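Local atomic coordinates of protein-tyrosine-phosphatase (Shewanella sp., PDB entry 2Z72), a protein that hydrolyses phosphotyrosine as a cold-active protein tyrosine phosphatase, probably through a pair of zinc ions in a calcineurin-like phosphoesterase fold. Residues L145-N149 with H150-V154; H120-N123 with E124-F128. All coordinates share one frame; numbering follows the deposited sequence. Where two conformers were deposited one is given.

Contact 1: residues L145-N149 with H150-V154; sequences LLMGN and HEQMV. With ZN (zinc ion), chain C.
The first helical bonds, from Gln152 N to Gly148 O (3.2 Å) and from Met153 N to Asn149 O (2.9 Å), turn the chain from a loop into a helix, with Gly148 as its N-cap. Glu151 reaches back round this start: its chain is bent about its CB-CG bond, and OE2 accepts the Gly148 amide at 2.7 Å, on its anti side and with an N-H...O angle of only 144°. This is the N3-to-N-cap half of a capping box. OE2 also accepts Asp114 N, and OE1 accepts Phe116 N. Asn149 holds CG between its backbone N and carbonyl carbon (chi1 63°), which presents OD1 to a zinc ion at 2.1 Å, while ND2 donates to a water 3.0 Å away. That water also hydrogen-bonds His150 NE2, at the edge of an imidazole running alongside the amide with the two planes 74° apart; His150 ND1 is hydrogen-bonded to Asp117 OD1. Asn149, His150 and Glu151 belong to the GNHE signature of metallophosphoesterases. Asp114, His207 and His286 complete the protein ligands of the zinc. Replacing Glu151 with an alanine would probably leave the amides of Gly148, Asp114 and Phe116 without the carboxylate that ties them together, and the loop of Asp114 less firmly held to the helix start. Leading into the turn, Leu146 touches Val110 of strand 108-111, and Leu145 packs on Leu191 of helix 186-192.

Contact 2: residues H120-N123 with E124-F128; sequences HQVN and EVLWF
Backbone hydrogen bonds from Val125 N to Gln121 O, Leu126 N to Val122 O and Trp127 N to Asn123 O, the last 2.9 Å long, form the first turns of helix 122-138, for which Gln121 is the N-cap. A water adds a polar link at this end: it accepts from Asn123 N at 3.1 Å and donates to Glu124 OE1 at 2.7 Å. Glu124 curls back toward the helix start through its bend at chi2 (73°), which lays OE1 3.1 Å from Gln121 CA. The carboxylate thus sits beside the N-terminal turn, where the helix dipole would probably favour its negative charge. The helix is the crossover of a beta-alpha-beta unit between the parallel strands 108-111 and 142-145, as expected of the calcineurin-like phosphoesterase fold, and its first residues follow the loop that carries the zinc ligand Asp114. In the apolar contact, Val122 and Leu126 lie side by side one turn apart, CG1 of the valine 3.8 Å from CD1 of the leucine. Two further van der Waals contacts set carbon against oxygen. Leu126 CD1 meets Asn123 OD1, where the two side chains slant across each other, and Trp127 brings the CD1 corner of its indole to 3.3 Å from Asn123 O, in an oblique approach. The polar ends of three side chains bond to other parts of the chain: Asn123 bonds Tyr181 through OD1 and Asp9 through ND2, Trp127 NE1 donates to Pro11 O, and Gln121 OE1, in one of the two conformers of that residue, accepts from the Asp84 amide of helix 83-92.

Overall arrangement
From the N terminus, the chain passes through strand 108-111 and the loop of Asp114 to reach contact 2, at the start of helix 122-138; strand 142-145 then leads into contact 1, at the start of helix 149-156. Each joins directly consecutive segments, so neither closes a long loop, and the two stand in series without nesting or crossing. Their centres are about 14 Å apart and their nearest atoms about 6 Å. The 114-117 region links them: Glu151 and His150 bond to it from contact 1, while Val122 and Val125 pack on Phe116 and Ile115 from contact 2. Trp190 of helix 186-192 is a second shared neighbour, touched by Leu145 and Leu126.

Contact 1: residues L145-N149 with H150-V154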
loop_
_atom_site.group_PDB
_atom_site.type_symbol
_atom_site.label_atom_id
_atom_site.label_comp_id
_atom_site.label_asym_id
_atom_site.label_seq_id
_atom_site.Cartn_x
_atom_site.Cartn_y
_atom_site.Cartn_z
ATOM N N LEU A 145 -2.338 0.574 -5.162
ATOM C CA LEU A 145 -1.561 0.739 -3.944
ATOM C C LEU A 145 -2.104 1.975 -3.250
ATOM O O LEU A 145 -1.991 3.076 -3.803
ATOM C CB LEU A 145 -0.097 0.961 -4.238
ATOM C CG LEU A 145 0.778 1.267 -3.017
ATOM C CD1 LEU A 145 0.655 0.196 -1.931
ATOM C CD2 LEU A 145 2.206 1.448 -3.447
ATOM N N LEU A 146 -2.728 1.806 -2.092
ATOM C CA LEU A 146 -3.260 2.926 -1.359
ATOM C C LEU A 146 -2.235 3.407 -0.347
ATOM O O LEU A 146 -1.434 2.632 0.216
ATOM C CB LEU A 146 -4.560 2.621 -0.611
ATOM C CG LEU A 146 -5.632 1.959 -1.457
ATOM C CD1 LEU A 146 -6.897 1.770 -0.624
ATOM C CD2 LEU A 146 -5.929 2.761 -2.723
ATOM N N MET A 147 -2.258 4.705 -0.071
ATOM C CA MET A 147 -1.429 5.284 0.991
ATOM C C MET A 147 -1.943 4.954 2.372
ATOM O O MET A 147 -3.113 5.159 2.686
ATOM C CB MET A 147 -1.416 6.795 0.885
ATOM C CG MET A 147 -0.822 7.362 -0.384
ATOM S SD MET A 147 1.008 7.299 -0.411
ATOM C CE MET A 147 1.417 8.699 0.563
ATOM N N GLY A 148 -1.065 4.407 3.205
ATOM C CA GLY A 148 -1.357 4.212 4.604
ATOM C C GLY A 148 -0.758 5.241 5.469
ATOM O O GLY A 148 -0.083 6.198 5.009
ATOM N N ASN A 149 -0.933 5.117 6.798
ATOM C CA ASN A 149 -0.341 6.110 7.672
ATOM C C ASN A 149 1.187 6.084 7.618
ATOM O O ASN A 149 1.767 7.182 7.732
ATOM C CB ASN A 149 -0.855 6.011 9.131
ATOM C CG ASN A 149 -0.530 4.740 9.828
ATOM O OD1 ASN A 149 -0.748 3.655 9.296
ATOM N ND2 ASN A 149 -0.082 4.784 11.071
ATOM N N HIS A 150 1.791 4.922 7.424
ATOM C CA HIS A 150 3.266 4.949 7.355
ATOM C C HIS A 150 3.794 5.535 6.070
ATOM O O HIS A 150 4.870 6.162 6.092
ATOM C CB HIS A 150 3.831 3.570 7.627
ATOM C CG HIS A 150 3.692 3.231 9.100
ATOM N ND1 HIS A 150 4.744 3.359 9.975
ATOM C CD2 HIS A 150 2.608 2.831 9.787
ATOM C CE1 HIS A 150 4.294 3.031 11.154
ATOM N NE2 HIS A 150 3.017 2.692 11.118
ATOM N N GLU A 151 3.128 5.415 4.923
ATOM C CA GLU A 151 3.531 6.171 3.750
ATOM C C GLU A 151 3.517 7.662 4.033
ATOM O O GLU A 151 4.418 8.395 3.654
ATOM C CB GLU A 151 2.672 5.845 2.526
ATOM C CG GLU A 151 2.921 4.512 1.871
ATOM C CD GLU A 151 2.591 3.331 2.747
ATOM O OE1 GLU A 151 3.375 2.388 2.822
ATOM O OE2 GLU A 151 1.478 3.378 3.338
ATOM N N GLN A 152 2.418 8.130 4.676
ATOM C CA GLN A 152 2.303 9.538 4.973
ATOM C C GLN A 152 3.391 10.010 5.951
ATOM O O GLN A 152 4.033 11.050 5.766
ATOM C CB GLN A 152 0.916 9.873 5.551
ATOM C CG GLN A 152 -0.211 9.601 4.561
ATOM C CD GLN A 152 -1.595 9.699 5.179
ATOM O OE1 GLN A 152 -1.760 9.527 6.386
ATOM N NE2 GLN A 152 -2.577 9.991 4.333
ATOM N N MET A 153 3.630 9.203 6.968
ATOM C CA MET A 153 4.655 9.543 7.961
ATOM C C MET A 153 6.030 9.647 7.311
ATOM O O MET A 153 6.724 10.646 7.438
ATOM C CB MET A 153 4.673 8.514 9.085
ATOM C CG MET A 153 3.644 8.927 10.144
ATOM S SD MET A 153 3.784 7.998 11.671
ATOM C CE MET A 153 3.133 6.405 11.221
ATOM N N VAL A 154 6.439 8.622 6.550
ATOM C CA VAL A 154 7.745 8.619 5.918
ATOM C C VAL A 154 7.880 9.803 5.007
ATOM O O VAL A 154 8.883 10.539 5.046
ATOM C CB VAL A 154 8.023 7.296 5.195
ATOM C CG1 VAL A 154 9.194 7.410 4.268
ATOM C CG2 VAL A 154 8.238 6.186 6.259
HETATM ZN ZN ZN C . -1.343 1.715 9.683
HETATM O O HOH W 1 0.590 2.236 12.424
HETATM O O HOH W 2 -0.592 0.265 10.769
#

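Contact 2: residues H120-N123 with E124-F128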
loop_
_atom_site.group_PDB
_atom_site.type_symbol
_atom_site.label_atom_id
_atom_site.label_comp_id
_atom_site.label_asym_id
_atom_site.label_seq_id
_atom_site.Cartn_x
_atom_site.Cartn_y
_atom_site.Cartn_z
ATOM N N HIS A 120 12.623 -4.967 7.359
ATOM C CA HIS A 120 13.954 -4.870 6.814
ATOM C C HIS A 120 14.081 -5.006 5.321
ATOM O O HIS A 120 15.199 -4.955 4.810
ATOM C CB HIS A 120 14.872 -5.921 7.498
ATOM C CG HIS A 120 14.486 -7.320 7.205
ATOM N ND1 HIS A 120 13.307 -7.946 7.554
ATOM C CD2 HIS A 120 15.167 -8.228 6.482
ATOM C CE1 HIS A 120 13.268 -9.203 7.098
ATOM N NE2 HIS A 120 14.395 -9.378 6.437
ATOM N N GLN A 121 12.959 -5.172 4.620
ATOM C CA GLN A 121 12.947 -5.380 3.180
ATOM C C GLN A 121 12.022 -4.395 2.510
ATOM O O GLN A 121 11.293 -4.701 1.545
ATOM C CB GLN A 121 12.522 -6.807 2.792
ATOM C CG GLN A 121 13.296 -7.937 3.474
ATOM C CD GLN A 121 12.792 -9.308 3.032
ATOM O OE1 GLN A 121 11.717 -9.718 3.441
ATOM N NE2 GLN A 121 13.556 -9.924 2.153
ATOM N N VAL A 122 12.088 -3.125 2.945
ATOM C CA VAL A 122 11.176 -2.097 2.397
ATOM C C VAL A 122 11.368 -1.895 0.937
ATOM O O VAL A 122 10.394 -1.827 0.163
ATOM C CB VAL A 122 11.279 -0.813 3.214
ATOM C CG1 VAL A 122 10.476 0.308 2.569
ATOM C CG2 VAL A 122 10.842 -1.004 4.661
ATOM N N ASN A 123 12.594 -1.694 0.445
ATOM C CA ASN A 123 12.787 -1.453 -0.958
ATOM C C ASN A 123 12.461 -2.647 -1.813
ATOM O O ASN A 123 12.014 -2.466 -2.970
ATOM C CB ASN A 123 14.181 -0.904 -1.239
ATOM C CG ASN A 123 14.315 0.513 -0.732
ATOM O OD1 ASN A 123 13.498 1.367 -1.057
ATOM N ND2 ASN A 123 15.349 0.790 0.086
ATOM N N GLU A 124 12.672 -3.853 -1.345
ATOM C CA GLU A 124 12.255 -5.053 -2.043
ATOM C C GLU A 124 10.740 -5.002 -2.262
ATOM O O GLU A 124 10.275 -5.302 -3.349
ATOM C CB GLU A 124 12.654 -6.308 -1.289
ATOM C CG GLU A 124 14.175 -6.546 -1.226
ATOM C CD GLU A 124 14.981 -5.667 -0.332
ATOM O OE1 GLU A 124 14.477 -4.929 0.532
ATOM O OE2 GLU A 124 16.247 -5.703 -0.534
ATOM N N VAL A 125 9.981 -4.681 -1.230
ATOM C CA VAL A 125 8.540 -4.566 -1.386
ATOM C C VAL A 125 8.182 -3.487 -2.350
ATOM O O VAL A 125 7.319 -3.679 -3.250
ATOM C CB VAL A 125 7.824 -4.366 -0.039
ATOM C CG1 VAL A 125 6.318 -4.266 -0.301
ATOM C CG2 VAL A 125 8.105 -5.513 0.914
ATOM N N LEU A 126 8.788 -2.301 -2.225
ATOM C CA LEU A 126 8.420 -1.195 -3.094
ATOM C C LEU A 126 8.655 -1.511 -4.546
ATOM O O LEU A 126 7.780 -1.313 -5.411
ATOM C CB LEU A 126 9.194 0.064 -2.654
ATOM C CG LEU A 126 8.757 0.715 -1.336
ATOM C CD1 LEU A 126 9.794 1.715 -0.893
ATOM C CD2 LEU A 126 7.413 1.431 -1.454
ATOM N N TRP A 127 9.853 -2.011 -4.875
ATOM C CA TRP A 127 10.148 -2.268 -6.284
ATOM C C TRP A 127 9.334 -3.439 -6.817
ATOM O O TRP A 127 9.025 -3.456 -8.015
ATOM C CB TRP A 127 11.657 -2.450 -6.522
ATOM C CG TRP A 127 12.415 -1.176 -6.398
ATOM C CD1 TRP A 127 13.306 -0.800 -5.458
ATOM C CD2 TRP A 127 12.295 -0.065 -7.316
ATOM N NE1 TRP A 127 13.759 0.456 -5.720
ATOM C CE2 TRP A 127 13.169 0.938 -6.852
ATOM C CE3 TRP A 127 11.563 0.185 -8.493
ATOM C CZ2 TRP A 127 13.312 2.155 -7.501
ATOM C CZ3 TRP A 127 11.706 1.395 -9.131
ATOM C CH2 TRP A 127 12.571 2.368 -8.646
ATOM N N PHE A 128 9.036 -4.427 -5.994
ATOM C CA PHE A 128 8.176 -5.497 -6.392
ATOM C C PHE A 128 6.795 -4.943 -6.726
ATOM O O PHE A 128 6.222 -5.313 -7.763
ATOM C CB PHE A 128 8.086 -6.558 -5.287
ATOM C CG PHE A 128 7.020 -7.600 -5.546
ATOM C CD1 PHE A 128 7.174 -8.583 -6.497
ATOM C CD2 PHE A 128 5.856 -7.563 -4.818
ATOM C CE1 PHE A 128 6.183 -9.515 -6.735
ATOM C CE2 PHE A 128 4.856 -8.500 -5.058
ATOM C CZ PHE A 128 5.022 -9.498 -6.000
HETATM O O HOH W 3 15.275 -2.593 1.686
#